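Local coordinates for putative sugar binding protein (Geobacillus stearothermophilus, PDB 6GT9), which binds galactose and probably glucose, and is likely to serve a three-component sensing system for galactan utilization, at residues R144-D149 against Y242-D247; G152-A157 against V214-G219; I261-V266 against V299-D304. All blocks are in the same frame, centred on the assembly; numbering follows the deposited sequence.

Contact 1 (R144-D149 against Y242-D247). With GAL (beta-D-galactopyranose), chain E.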
ATOM      1  N   ARG A 144     -13.013  12.307   1.214  1.00 26.45           N
ATOM      2  CA  ARG A 144     -14.022  12.815   2.141  1.00 27.37           C
ATOM      3  C   ARG A 144     -13.373  13.550   3.304  1.00 27.88           C
ATOM      4  O   ARG A 144     -13.814  14.640   3.693  1.00 22.81           O
ATOM      5  CB  ARG A 144     -14.879  11.663   2.661  1.00 25.77           C
ATOM      6  CG  ARG A 144     -15.913  11.141   1.670  1.00 27.76           C
ATOM      7  CD  ARG A 144     -17.119  12.072   1.603  1.00 26.99           C
ATOM      8  NE  ARG A 144     -18.216  11.478   0.834  1.00 28.15           N
ATOM      9  CZ  ARG A 144     -18.483  11.798  -0.428  1.00 29.71           C
ATOM     10  NH1 ARG A 144     -17.743  12.716  -1.042  1.00 30.95           N
ATOM     11  NH2 ARG A 144     -19.489  11.220  -1.066  1.00 29.39           N
ATOM     12  N   ALA A 145     -12.308  12.972   3.858  1.00 21.81           N
ATOM     13  CA  ALA A 145     -11.667  13.552   5.034  1.00 23.22           C
ATOM     14  C   ALA A 145     -11.077  14.922   4.723  1.00 25.70           C
ATOM     15  O   ALA A 145     -11.255  15.875   5.494  1.00 25.64           O
ATOM     16  CB  ALA A 145     -10.579  12.608   5.552  1.00 21.83           C
ATOM     17  N   LEU A 146     -10.347  15.036   3.609  1.00 21.94           N
ATOM     18  CA  LEU A 146      -9.756  16.323   3.258  1.00 23.88           C
ATOM     19  C   LEU A 146     -10.838  17.374   3.022  1.00 25.15           C
ATOM     20  O   LEU A 146     -10.686  18.538   3.423  1.00 22.48           O
ATOM     21  CB  LEU A 146      -8.860  16.167   2.025  1.00 26.11           C
ATOM     22  CG  LEU A 146      -8.129  17.410   1.494  1.00 22.39           C
ATOM     23  CD1 LEU A 146      -6.754  17.025   0.912  1.00 21.43           C
ATOM     24  CD2 LEU A 146      -8.947  18.164   0.455  1.00 23.79           C
ATOM     25  N   ALA A 147     -11.941  16.980   2.377  1.00 27.00           N
ATOM     26  CA  ALA A 147     -13.034  17.915   2.119  1.00 24.79           C
ATOM     27  C   ALA A 147     -13.687  18.375   3.416  1.00 28.15           C
ATOM     28  O   ALA A 147     -14.051  19.550   3.551  1.00 25.76           O
ATOM     29  CB  ALA A 147     -14.072  17.277   1.190  1.00 20.51           C
ATOM     30  N   GLU A 148     -13.843  17.463   4.379  1.00 30.74           N
ATOM     31  CA  GLU A 148     -14.398  17.828   5.679  1.00 28.31           C
ATOM     32  C   GLU A 148     -13.475  18.777   6.431  1.00 27.17           C
ATOM     33  O   GLU A 148     -13.910  19.827   6.916  1.00 26.74           O
ATOM     34  CB  GLU A 148     -14.649  16.575   6.519  1.00 29.85           C
ATOM     35  CG  GLU A 148     -15.905  15.791   6.149  1.00 33.73           C
ATOM     36  CD  GLU A 148     -16.262  14.747   7.202  1.00 35.88           C
ATOM     37  OE1 GLU A 148     -16.203  13.534   6.898  1.00 32.34           O
ATOM     38  OE2 GLU A 148     -16.597  15.148   8.342  1.00 43.31           O
ATOM     39  N   ASP A 149     -12.202  18.409   6.565  1.00 27.73           N
ATOM     40  CA  ASP A 149     -11.280  19.190   7.385  1.00 28.41           C
ATOM     41  C   ASP A 149     -10.984  20.558   6.783  1.00 28.57           C
ATOM     42  O   ASP A 149     -10.712  21.506   7.526  1.00 30.09           O
ATOM     43  CB  ASP A 149      -9.970  18.424   7.592  1.00 31.80           C
ATOM     44  CG  ASP A 149     -10.174  17.062   8.239  1.00 27.50           C
ATOM     45  OD1 ASP A 149     -11.284  16.791   8.751  1.00 30.52           O
ATOM     46  OD2 ASP A 149      -9.214  16.258   8.252  1.00 31.29           O
ATOM     47  N   TYR A 242      -2.170  21.529   4.945  1.00 28.03           N
ATOM     48  CA  TYR A 242      -2.928  20.338   5.310  1.00 24.05           C
ATOM     49  C   TYR A 242      -2.282  19.111   4.677  1.00 21.90           C
ATOM     50  O   TYR A 242      -2.059  19.075   3.466  1.00 24.78           O
ATOM     51  CB  TYR A 242      -4.384  20.468   4.858  1.00 23.84           C
ATOM     52  CG  TYR A 242      -5.260  19.271   5.187  1.00 23.14           C
ATOM     53  CD1 TYR A 242      -5.936  19.187   6.398  1.00 23.32           C
ATOM     54  CD2 TYR A 242      -5.413  18.224   4.278  1.00 24.01           C
ATOM     55  CE1 TYR A 242      -6.740  18.083   6.699  1.00 25.06           C
ATOM     56  CE2 TYR A 242      -6.215  17.122   4.568  1.00 23.48           C
ATOM     57  CZ  TYR A 242      -6.874  17.054   5.777  1.00 24.04           C
ATOM     58  OH  TYR A 242      -7.682  15.962   6.061  1.00 23.70           O
ATOM     59  N   ILE A 243      -1.985  18.105   5.492  1.00 21.05           N
ATOM     60  CA  ILE A 243      -1.378  16.866   4.999  1.00 22.09           C
ATOM     61  C   ILE A 243      -2.255  15.697   5.410  1.00 20.07           C
ATOM     62  O   ILE A 243      -2.479  15.479   6.607  1.00 24.00           O
ATOM     63  CB  ILE A 243       0.043  16.660   5.537  1.00 21.03           C
ATOM     64  CG1 ILE A 243       0.929  17.847   5.194  1.00 17.47           C
ATOM     65  CG2 ILE A 243       0.646  15.386   4.946  1.00 17.67           C
ATOM     66  CD1 ILE A 243       2.323  17.726   5.778  1.00 21.88           C
ATOM     67  N   ILE A 244      -2.716  14.918   4.432  1.00 20.58           N
ATOM     68  CA  ILE A 244      -3.319  13.621   4.709  1.00 14.43           C
ATOM     69  C   ILE A 244      -2.485  12.560   3.995  1.00 19.73           C
ATOM     70  O   ILE A 244      -2.191  12.688   2.800  1.00 21.12           O
ATOM     71  CB  ILE A 244      -4.812  13.562   4.313  1.00 16.40           C
ATOM     72  CG1 ILE A 244      -5.403  12.172   4.653  1.00 16.71           C
ATOM     73  CG2 ILE A 244      -5.018  13.943   2.862  1.00 18.66           C
ATOM     74  CD1 ILE A 244      -6.938  12.107   4.701  1.00 19.60           C
ATOM     75  N   GLY A 245      -2.047  11.560   4.745  1.00 18.61           N
ATOM     76  CA  GLY A 245      -1.226  10.495   4.180  1.00 17.83           C
ATOM     77  C   GLY A 245      -1.796   9.115   4.424  1.00 19.43           C
ATOM     78  O   GLY A 245      -2.955   8.984   4.825  1.00 22.60           O
ATOM     79  N   PHE A 246      -0.993   8.075   4.175  1.00 22.36           N
ATOM     80  CA  PHE A 246      -1.392   6.688   4.352  1.00 21.27           C
ATOM     81  C   PHE A 246      -0.556   6.016   5.432  1.00 19.23           C
ATOM     82  O   PHE A 246       0.617   6.342   5.630  1.00 20.11           O
ATOM     83  CB  PHE A 246      -1.260   5.884   3.042  1.00 18.10           C
ATOM     84  CG  PHE A 246      -2.580   5.608   2.369  1.00 22.62           C
ATOM     85  CD1 PHE A 246      -3.258   6.619   1.707  1.00 20.35           C
ATOM     86  CD2 PHE A 246      -3.148   4.348   2.425  1.00 22.26           C
ATOM     87  CE1 PHE A 246      -4.466   6.378   1.092  1.00 22.35           C
ATOM     88  CE2 PHE A 246      -4.373   4.094   1.823  1.00 21.23           C
ATOM     89  CZ  PHE A 246      -5.034   5.122   1.154  1.00 20.14           C
ATOM     90  N   ASP A 247      -1.200   5.082   6.136  1.00 21.66           N
ATOM     91  CA  ASP A 247      -0.596   4.152   7.086  1.00 19.88           C
ATOM     92  C   ASP A 247      -0.140   4.831   8.365  1.00 25.52           C
ATOM     93  O   ASP A 247      -0.279   6.053   8.529  1.00 26.49           O
ATOM     94  CB  ASP A 247       0.558   3.389   6.426  1.00 22.14           C
ATOM     95  CG  ASP A 247       0.120   2.711   5.157  1.00 17.60           C
ATOM     96  OD1 ASP A 247      -0.802   1.868   5.203  1.00 19.90           O
ATOM     97  OD2 ASP A 247       0.653   3.070   4.099  1.00 20.36           O
TER
HETATM   98  C1  GAL E 401       1.607   1.313   1.499  1.00 16.19           C
HETATM   99  C2  GAL E 401       1.231   0.277   0.459  1.00 17.95           C
HETATM  100  C3  GAL E 401       2.370  -0.732   0.229  1.00 17.31           C
HETATM  101  C4  GAL E 401       3.647  -0.001  -0.148  1.00 16.41           C
HETATM  102  C5  GAL E 401       3.956   1.089   0.863  1.00 20.18           C
HETATM  103  C6  GAL E 401       5.127   1.976   0.434  1.00 19.10           C
HETATM  104  O1  GAL E 401       0.547   2.235   1.659  1.00 20.53           O
HETATM  105  O2  GAL E 401       0.067  -0.458   0.864  1.00 16.36           O
HETATM  106  O3  GAL E 401       2.061  -1.554  -0.855  1.00 18.48           O
HETATM  107  O4  GAL E 401       3.521   0.580  -1.451  1.00 18.15           O
HETATM  108  O5  GAL E 401       2.808   2.002   1.095  1.00 19.67           O
HETATM  109  O6  GAL E 401       5.625   2.717   1.528  1.00 20.40           O
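A145, L146 and D149 pack against Y242 and I244 in a helix-on-sheet contact of the second lobe. The protein has the two-lobed fold of type I periplasmic binding proteins. Helix 135-149 lies over strand 242-246, and the two segments run nearly antiparallel, at 161°, with axes 9.7 Å apart. Y242 has the largest share of the contact. Its CG is anti to the backbone N (chi1 180°), which starts the ring toward the helix. L146 CG rests near Y242 CE2 at 3.6 Å, and D149 CB sits near CE1, across the ring but on the same side of its plane. Y242 OH donates to D149 OD2 at 2.7 Å. OD2 lies in the ring plane at its edge, but the hydroxyl sits 35° out of the carboxylate plane. D149 OD1 has a salt bridge to R301. An alanine at Y242 would probably leave D149 OD2 without this donor and open a gap beside L146. Deeper in, A145 CB meets I244 CD1 at 3.8 Å, and L146 CD1 meets I244 CG2. The strand then runs on to the sugar pocket. There D247 OD1 bonds to Q267 NE2, and D247 OD2 accepts a 2.6 Å hydrogen bond from galactose O1.

Contact 2 (G152-A157 against V214-G219)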
ATOM      1  N   GLY A 152     -14.154  22.110   2.180  1.00 22.80           N
ATOM      2  CA  GLY A 152     -14.346  22.187   0.747  1.00 25.56           C
ATOM      3  C   GLY A 152     -13.455  23.162   0.010  1.00 24.63           C
ATOM      4  O   GLY A 152     -13.719  23.445  -1.166  1.00 23.59           O
ATOM      5  N   LYS A 153     -12.398  23.669   0.646  1.00 23.22           N
ATOM      6  CA  LYS A 153     -11.538  24.690   0.055  1.00 26.29           C
ATOM      7  C   LYS A 153     -10.072  24.299   0.231  1.00 28.29           C
ATOM      8  O   LYS A 153      -9.551  24.313   1.352  1.00 25.46           O
ATOM      9  CB  LYS A 153     -11.836  26.048   0.690  1.00 30.46           C
ATOM     10  CG  LYS A 153     -13.300  26.455   0.501  1.00 25.21           C
ATOM     11  CD  LYS A 153     -13.755  27.499   1.504  1.00 36.87           C
ATOM     12  CE  LYS A 153     -13.888  26.922   2.914  1.00 33.02           C
ATOM     13  NZ  LYS A 153     -14.497  27.926   3.844  1.00 40.02           N
ATOM     14  N   ALA A 154      -9.399  23.965  -0.869  1.00 30.25           N
ATOM     15  CA  ALA A 154      -8.021  23.500  -0.785  1.00 28.97           C
ATOM     16  C   ALA A 154      -7.385  23.495  -2.163  1.00 26.15           C
ATOM     17  O   ALA A 154      -8.043  23.174  -3.157  1.00 27.16           O
ATOM     18  CB  ALA A 154      -7.939  22.090  -0.175  1.00 28.16           C
ATOM     19  N   THR A 155      -6.099  23.846  -2.206  1.00 24.45           N
ATOM     20  CA  THR A 155      -5.267  23.725  -3.393  1.00 22.84           C
ATOM     21  C   THR A 155      -4.348  22.527  -3.156  1.00 26.05           C
ATOM     22  O   THR A 155      -3.413  22.606  -2.350  1.00 20.41           O
ATOM     23  CB  THR A 155      -4.470  25.008  -3.643  1.00 26.42           C
ATOM     24  OG1 THR A 155      -5.381  26.104  -3.834  1.00 32.34           O
ATOM     25  CG2 THR A 155      -3.597  24.856  -4.884  1.00 24.55           C
ATOM     26  N   VAL A 156      -4.617  21.424  -3.856  1.00 25.38           N
ATOM     27  CA  VAL A 156      -4.119  20.105  -3.482  1.00 22.70           C
ATOM     28  C   VAL A 156      -3.003  19.675  -4.419  1.00 21.93           C
ATOM     29  O   VAL A 156      -3.135  19.773  -5.644  1.00 25.31           O
ATOM     30  CB  VAL A 156      -5.250  19.062  -3.499  1.00 20.33           C
ATOM     31  CG1 VAL A 156      -4.706  17.692  -3.147  1.00 21.94           C
ATOM     32  CG2 VAL A 156      -6.360  19.479  -2.540  1.00 22.28           C
ATOM     33  N   ALA A 157      -1.928  19.152  -3.841  1.00 22.63           N
ATOM     34  CA  ALA A 157      -0.953  18.349  -4.561  1.00 21.08           C
ATOM     35  C   ALA A 157      -0.980  16.926  -4.027  1.00 20.66           C
ATOM     36  O   ALA A 157      -1.220  16.700  -2.837  1.00 18.96           O
ATOM     37  CB  ALA A 157       0.462  18.925  -4.428  1.00 18.35           C
ATOM     38  N   VAL A 214      -0.124  25.820  -3.433  1.00 24.14           N
ATOM     39  CA  VAL A 214      -0.491  24.568  -2.774  1.00 26.01           C
ATOM     40  C   VAL A 214      -0.541  24.770  -1.268  1.00 23.72           C
ATOM     41  O   VAL A 214       0.413  25.270  -0.658  1.00 25.36           O
ATOM     42  CB  VAL A 214       0.504  23.455  -3.145  1.00 23.70           C
ATOM     43  CG1 VAL A 214       0.332  22.251  -2.219  1.00 22.90           C
ATOM     44  CG2 VAL A 214       0.326  23.057  -4.587  1.00 23.85           C
ATOM     45  N   ASN A 215      -1.665  24.393  -0.661  1.00 23.98           N
ATOM     46  CA  ASN A 215      -1.792  24.410   0.789  1.00 26.22           C
ATOM     47  C   ASN A 215      -2.319  23.081   1.327  1.00 27.00           C
ATOM     48  O   ASN A 215      -2.684  22.998   2.509  1.00 22.21           O
ATOM     49  CB  ASN A 215      -2.689  25.579   1.243  1.00 23.65           C
ATOM     50  CG  ASN A 215      -4.085  25.544   0.614  1.00 31.62           C
ATOM     51  OD1 ASN A 215      -4.486  24.555  -0.012  1.00 24.50           O
ATOM     52  ND2 ASN A 215      -4.837  26.632   0.789  1.00 29.93           N
ATOM     53  N   ALA A 216      -2.358  22.041   0.495  1.00 24.06           N
ATOM     54  CA  ALA A 216      -2.811  20.726   0.920  1.00 23.31           C
ATOM     55  C   ALA A 216      -2.059  19.646   0.148  1.00 22.30           C
ATOM     56  O   ALA A 216      -1.896  19.743  -1.072  1.00 23.45           O
ATOM     57  CB  ALA A 216      -4.325  20.569   0.722  1.00 22.83           C
ATOM     58  N   PHE A 217      -1.610  18.616   0.867  1.00 21.20           N
ATOM     59  CA  PHE A 217      -0.957  17.455   0.268  1.00 21.03           C
ATOM     60  C   PHE A 217      -1.726  16.189   0.610  1.00 18.27           C
ATOM     61  O   PHE A 217      -2.254  16.056   1.717  1.00 20.10           O
ATOM     62  CB  PHE A 217       0.479  17.279   0.762  1.00 19.80           C
ATOM     63  CG  PHE A 217       1.470  18.219   0.138  1.00 22.34           C
ATOM     64  CD1 PHE A 217       1.697  19.475   0.691  1.00 21.62           C
ATOM     65  CD2 PHE A 217       2.199  17.838  -0.980  1.00 21.75           C
ATOM     66  CE1 PHE A 217       2.641  20.340   0.135  1.00 24.49           C
ATOM     67  CE2 PHE A 217       3.141  18.712  -1.557  1.00 25.55           C
ATOM     68  CZ  PHE A 217       3.360  19.960  -0.992  1.00 23.09           C
ATOM     69  N   TYR A 218      -1.755  15.257  -0.343  1.00 18.66           N
ATOM     70  CA  TYR A 218      -2.323  13.922  -0.173  1.00 21.20           C
ATOM     71  C   TYR A 218      -1.265  12.912  -0.598  1.00 18.41           C
ATOM     72  O   TYR A 218      -0.868  12.898  -1.765  1.00 21.34           O
ATOM     73  CB  TYR A 218      -3.583  13.762  -1.023  1.00 17.06           C
ATOM     74  CG  TYR A 218      -4.128  12.352  -1.174  1.00 20.96           C
ATOM     75  CD1 TYR A 218      -4.214  11.490  -0.086  1.00 21.10           C
ATOM     76  CD2 TYR A 218      -4.620  11.913  -2.392  1.00 19.21           C
ATOM     77  CE1 TYR A 218      -4.745  10.209  -0.211  1.00 17.83           C
ATOM     78  CE2 TYR A 218      -5.155  10.637  -2.535  1.00 18.20           C
ATOM     79  CZ  TYR A 218      -5.230   9.795  -1.439  1.00 20.21           C
ATOM     80  OH  TYR A 218      -5.769   8.533  -1.584  1.00 20.89           O
ATOM     81  N   GLY A 219      -0.800  12.092   0.340  1.00 19.40           N
ATOM     82  CA  GLY A 219       0.153  11.022   0.042  1.00 18.30           C
ATOM     83  C   GLY A 219      -0.571   9.688   0.049  1.00 21.89           C
ATOM     84  O   GLY A 219      -1.430   9.448   0.900  1.00 18.29           O
TER
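Strands 154-160 and 216-219 are parallel neighbours in the sheet of the second lobe, and T155 meets N215 where they come together. The single residue N215 holds both polar backbone atoms of T155. T155 N donates to N215 OD1 at 2.8 Å, and N215 N donates to T155 O at 3.0 Å. N215 CG lies between its own backbone N and carbonyl carbon (chi1 57°), and T155 N meets OD1 tilted 20° from the amide carbonyl plane. A216 N adds a weak bond to T155 O. Further along, A157 N donates to A216 O at 2.8 Å, and Y218 N donates to A157 O at 2.9 Å. The pairing belongs to a Rossmann-like alpha/beta sheet. The chain leaves strand 154-160 and passes through strand 185-192 and two helices before it returns as strand 216-219. On one face, A216 CB touches A154 CB and V156 CG2, each at 4.0 Å. On the other, A157 CB packs on F217 CE2 at 3.9 Å and on V214 CG1, beside I207 of helix 197-210. The Y218 ring stacks with F175, and its OH is hydrogen-bonded to the carbonyl oxygen of R171, a galactose-binding residue.

Contact 3 (I261-V266 against V299-D304); sequences IAATVV and VIRKKD
T264 and I300 form an antiparallel hydrogen-bonded pair, with T264 N to I300 O and I300 N to T264 O both 3.0 Å. V265 and V299 form the next, non-hydrogen-bonded pair. On the T264 and I300 face the two side chains lie side by side, and T264 CG2 meets I300 CG1 at 3.8 Å. I300 CG1 lies between its backbone N and carbonyl carbon (chi1 60°), which puts it against T264 O and V266 CG2. I300 CG2 meets V266 CG2 at 3.5 Å. On the other face V299 touches A263 CB through CG1 and V265 CG2 through CG2. V299 CG1 also lies over one face of the R301 guanidinium, toward its rim; a salt bridge to D149 holds that group. Toward A262 a water bridges the two segments: it donates to A262 O at 2.7 Å and accepts from K302 N. R301 N donates to the anti lone pair of D304 OD2, which ties R301 to the 3-10 segment 302-304. Strand 298-301 is an outermost strand of the sheet and its one antiparallel member. V299 and R301 pack on A145 of helix 135-149, T264 and I300 face helix 250-258, and T264 OG1 bonds to D247 O, just after strand 242-246 in the chain.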
ATOM      1  N   ILE A 261       1.170  16.582  10.338  1.00 30.15           N
ATOM      2  CA  ILE A 261       0.209  15.803   9.560  1.00 26.41           C
ATOM      3  C   ILE A 261      -1.156  15.922  10.219  1.00 23.59           C
ATOM      4  O   ILE A 261      -1.276  15.865  11.446  1.00 28.42           O
ATOM      5  CB  ILE A 261       0.665  14.332   9.448  1.00 21.03           C
ATOM      6  CG1 ILE A 261       1.961  14.272   8.626  1.00 25.03           C
ATOM      7  CG2 ILE A 261      -0.422  13.461   8.839  1.00 24.76           C
ATOM      8  CD1 ILE A 261       2.527  12.871   8.432  1.00 25.28           C
ATOM      9  N   ALA A 262      -2.196  16.103   9.406  1.00 23.97           N
ATOM     10  CA  ALA A 262      -3.554  16.253   9.921  1.00 22.54           C
ATOM     11  C   ALA A 262      -4.320  14.940  10.008  1.00 27.00           C
ATOM     12  O   ALA A 262      -5.192  14.787  10.877  1.00 22.99           O
ATOM     13  CB  ALA A 262      -4.343  17.224   9.041  1.00 24.26           C
ATOM     14  N   ALA A 263      -4.040  13.988   9.121  1.00 25.12           N
ATOM     15  CA  ALA A 263      -4.838  12.774   9.095  1.00 15.17           C
ATOM     16  C   ALA A 263      -4.051  11.695   8.379  1.00 18.41           C
ATOM     17  O   ALA A 263      -3.096  11.979   7.657  1.00 20.20           O
ATOM     18  CB  ALA A 263      -6.174  12.994   8.391  1.00 16.58           C
ATOM     19  N   THR A 264      -4.471  10.449   8.570  1.00 23.64           N
ATOM     20  CA  THR A 264      -3.848   9.383   7.799  1.00 19.62           C
ATOM     21  C   THR A 264      -4.802   8.199   7.686  1.00 21.15           C
ATOM     22  O   THR A 264      -5.645   7.968   8.557  1.00 21.67           O
ATOM     23  CB  THR A 264      -2.481   8.981   8.395  1.00 20.62           C
ATOM     24  OG1 THR A 264      -1.750   8.232   7.418  1.00 21.34           O
ATOM     25  CG2 THR A 264      -2.636   8.150   9.661  1.00 24.42           C
ATOM     26  N   VAL A 265      -4.673   7.465   6.584  1.00 22.87           N
ATOM     27  CA  VAL A 265      -5.544   6.335   6.285  1.00 24.35           C
ATOM     28  C   VAL A 265      -4.943   5.065   6.877  1.00 27.22           C
ATOM     29  O   VAL A 265      -3.796   4.703   6.579  1.00 23.49           O
ATOM     30  CB  VAL A 265      -5.766   6.189   4.774  1.00 20.94           C
ATOM     31  CG1 VAL A 265      -6.737   5.036   4.496  1.00 19.39           C
ATOM     32  CG2 VAL A 265      -6.305   7.506   4.201  1.00 21.53           C
ATOM     33  N   VAL A 266      -5.728   4.372   7.704  1.00 23.18           N
ATOM     34  CA  VAL A 266      -5.236   3.179   8.385  1.00 25.97           C
ATOM     35  C   VAL A 266      -5.302   1.985   7.445  1.00 19.66           C
ATOM     36  O   VAL A 266      -6.260   1.826   6.684  1.00 23.05           O
ATOM     37  CB  VAL A 266      -6.046   2.916   9.665  1.00 26.81           C
ATOM     38  CG1 VAL A 266      -5.544   1.657  10.366  1.00 30.22           C
ATOM     39  CG2 VAL A 266      -5.964   4.126  10.597  1.00 27.74           C
ATOM     40  N   VAL A 299     -10.008   6.682   8.166  1.00 24.87           N
ATOM     41  CA  VAL A 299      -9.179   7.854   8.406  1.00 25.54           C
ATOM     42  C   VAL A 299      -9.129   8.106   9.905  1.00 27.88           C
ATOM     43  O   VAL A 299     -10.157   8.060  10.587  1.00 29.58           O
ATOM     44  CB  VAL A 299      -9.715   9.076   7.645  1.00 27.94           C
ATOM     45  CG1 VAL A 299      -8.838  10.309   7.921  1.00 26.36           C
ATOM     46  CG2 VAL A 299      -9.743   8.778   6.157  1.00 29.58           C
ATOM     47  N   ILE A 300      -7.929   8.321  10.429  1.00 22.22           N
ATOM     48  CA  ILE A 300      -7.763   8.712  11.816  1.00 27.32           C
ATOM     49  C   ILE A 300      -7.086  10.075  11.847  1.00 29.25           C
ATOM     50  O   ILE A 300      -6.382  10.477  10.915  1.00 26.30           O
ATOM     51  CB  ILE A 300      -6.954   7.690  12.634  1.00 33.23           C
ATOM     52  CG1 ILE A 300      -5.552   7.530  12.037  1.00 31.35           C
ATOM     53  CG2 ILE A 300      -7.705   6.356  12.701  1.00 26.22           C
ATOM     54  CD1 ILE A 300      -4.434   7.541  13.054  1.00 32.79           C
ATOM     55  N   ARG A 301      -7.313  10.787  12.944  1.00 28.53           N
ATOM     56  CA  ARG A 301      -6.715  12.088  13.202  1.00 28.60           C
ATOM     57  C   ARG A 301      -6.075  12.040  14.582  1.00 32.47           C
ATOM     58  O   ARG A 301      -6.123  11.017  15.273  1.00 33.16           O
ATOM     59  CB  ARG A 301      -7.764  13.209  13.091  1.00 29.64           C
ATOM     60  CG  ARG A 301      -8.424  13.293  11.717  1.00 29.64           C
ATOM     61  CD  ARG A 301      -9.676  14.155  11.723  1.00 30.85           C
ATOM     62  NE  ARG A 301     -10.226  14.357  10.382  1.00 25.65           N
ATOM     63  CZ  ARG A 301     -11.122  13.553   9.814  1.00 24.90           C
ATOM     64  NH1 ARG A 301     -11.556  12.483  10.466  1.00 25.41           N
ATOM     65  NH2 ARG A 301     -11.576  13.808   8.589  1.00 23.59           N
ATOM     66  N   LYS A 302      -5.476  13.165  14.980  1.00 33.19           N
ATOM     67  CA  LYS A 302      -4.800  13.252  16.273  1.00 34.69           C
ATOM     68  C   LYS A 302      -5.728  12.913  17.438  1.00 33.71           C
ATOM     69  O   LYS A 302      -5.272  12.379  18.455  1.00 37.81           O
ATOM     70  CB  LYS A 302      -4.218  14.654  16.448  1.00 35.26           C
ATOM     71  CG  LYS A 302      -3.465  14.881  17.747  1.00 40.95           C
ATOM     72  CD  LYS A 302      -3.182  16.364  17.933  1.00 43.72           C
ATOM     73  CE  LYS A 302      -2.646  16.661  19.318  1.00 46.92           C
ATOM     74  NZ  LYS A 302      -1.347  15.988  19.553  1.00 53.26           N
ATOM     75  N   LYS A 303      -7.026  13.218  17.319  1.00 32.38           N
ATOM     76  CA  LYS A 303      -7.976  12.896  18.380  1.00 32.84           C
ATOM     77  C   LYS A 303      -8.151  11.397  18.575  1.00 40.94           C
ATOM     78  O   LYS A 303      -8.724  10.976  19.586  1.00 38.19           O
ATOM     79  CB  LYS A 303      -9.346  13.529  18.089  1.00 37.50           C
ATOM     80  CG  LYS A 303     -10.057  12.911  16.890  1.00 42.19           C
ATOM     81  CD  LYS A 303     -11.455  13.471  16.656  1.00 44.37           C
ATOM     82  CE  LYS A 303     -11.427  14.967  16.366  1.00 50.61           C
ATOM     83  NZ  LYS A 303     -10.322  15.355  15.437  1.00 48.96           N
ATOM     84  N   ASP A 304      -7.691  10.586  17.636  1.00 41.12           N
ATOM     85  CA  ASP A 304      -7.822   9.146  17.761  1.00 42.39           C
ATOM     86  C   ASP A 304      -6.607   8.504  18.401  1.00 41.98           C
ATOM     87  O   ASP A 304      -6.647   7.314  18.697  1.00 53.52           O
ATOM     88  CB  ASP A 304      -8.091   8.525  16.391  1.00 35.39           C
ATOM     89  CG  ASP A 304      -9.390   9.013  15.779  1.00 36.94           C
ATOM     90  OD1 ASP A 304     -10.456   8.616  16.287  1.00 39.45           O
ATOM     91  OD2 ASP A 304      -9.348   9.780  14.786  1.00 31.95           O
TER
HETATM   92  O   HOH W   1      -5.115  15.490  13.448  1.00 29.66           O
HETATM   93  O   HOH W   2      -7.789  16.567  10.326  1.00 31.40           O

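In the fold
All three contacts belong to one sheet. Contact 2 pairs two of its parallel strands, contact 1 adds a helix to one face, and contact 3 closes an edge with an antiparallel strand. Contacts 1 and 2 are buried and meet through backbone bonds between the neighbouring strands 242-246 and 216-219. Contact 3 is only partly buried, and water bridges its outer end. Backbone bonds dominate contacts 2 and 3, whereas contact 1 relies on side chains. Helix 135-149, one side of contact 1, also packs on V299 and R301 of contact 3. Contacts 2 and 3 do not touch; strand 242-246 lies between them.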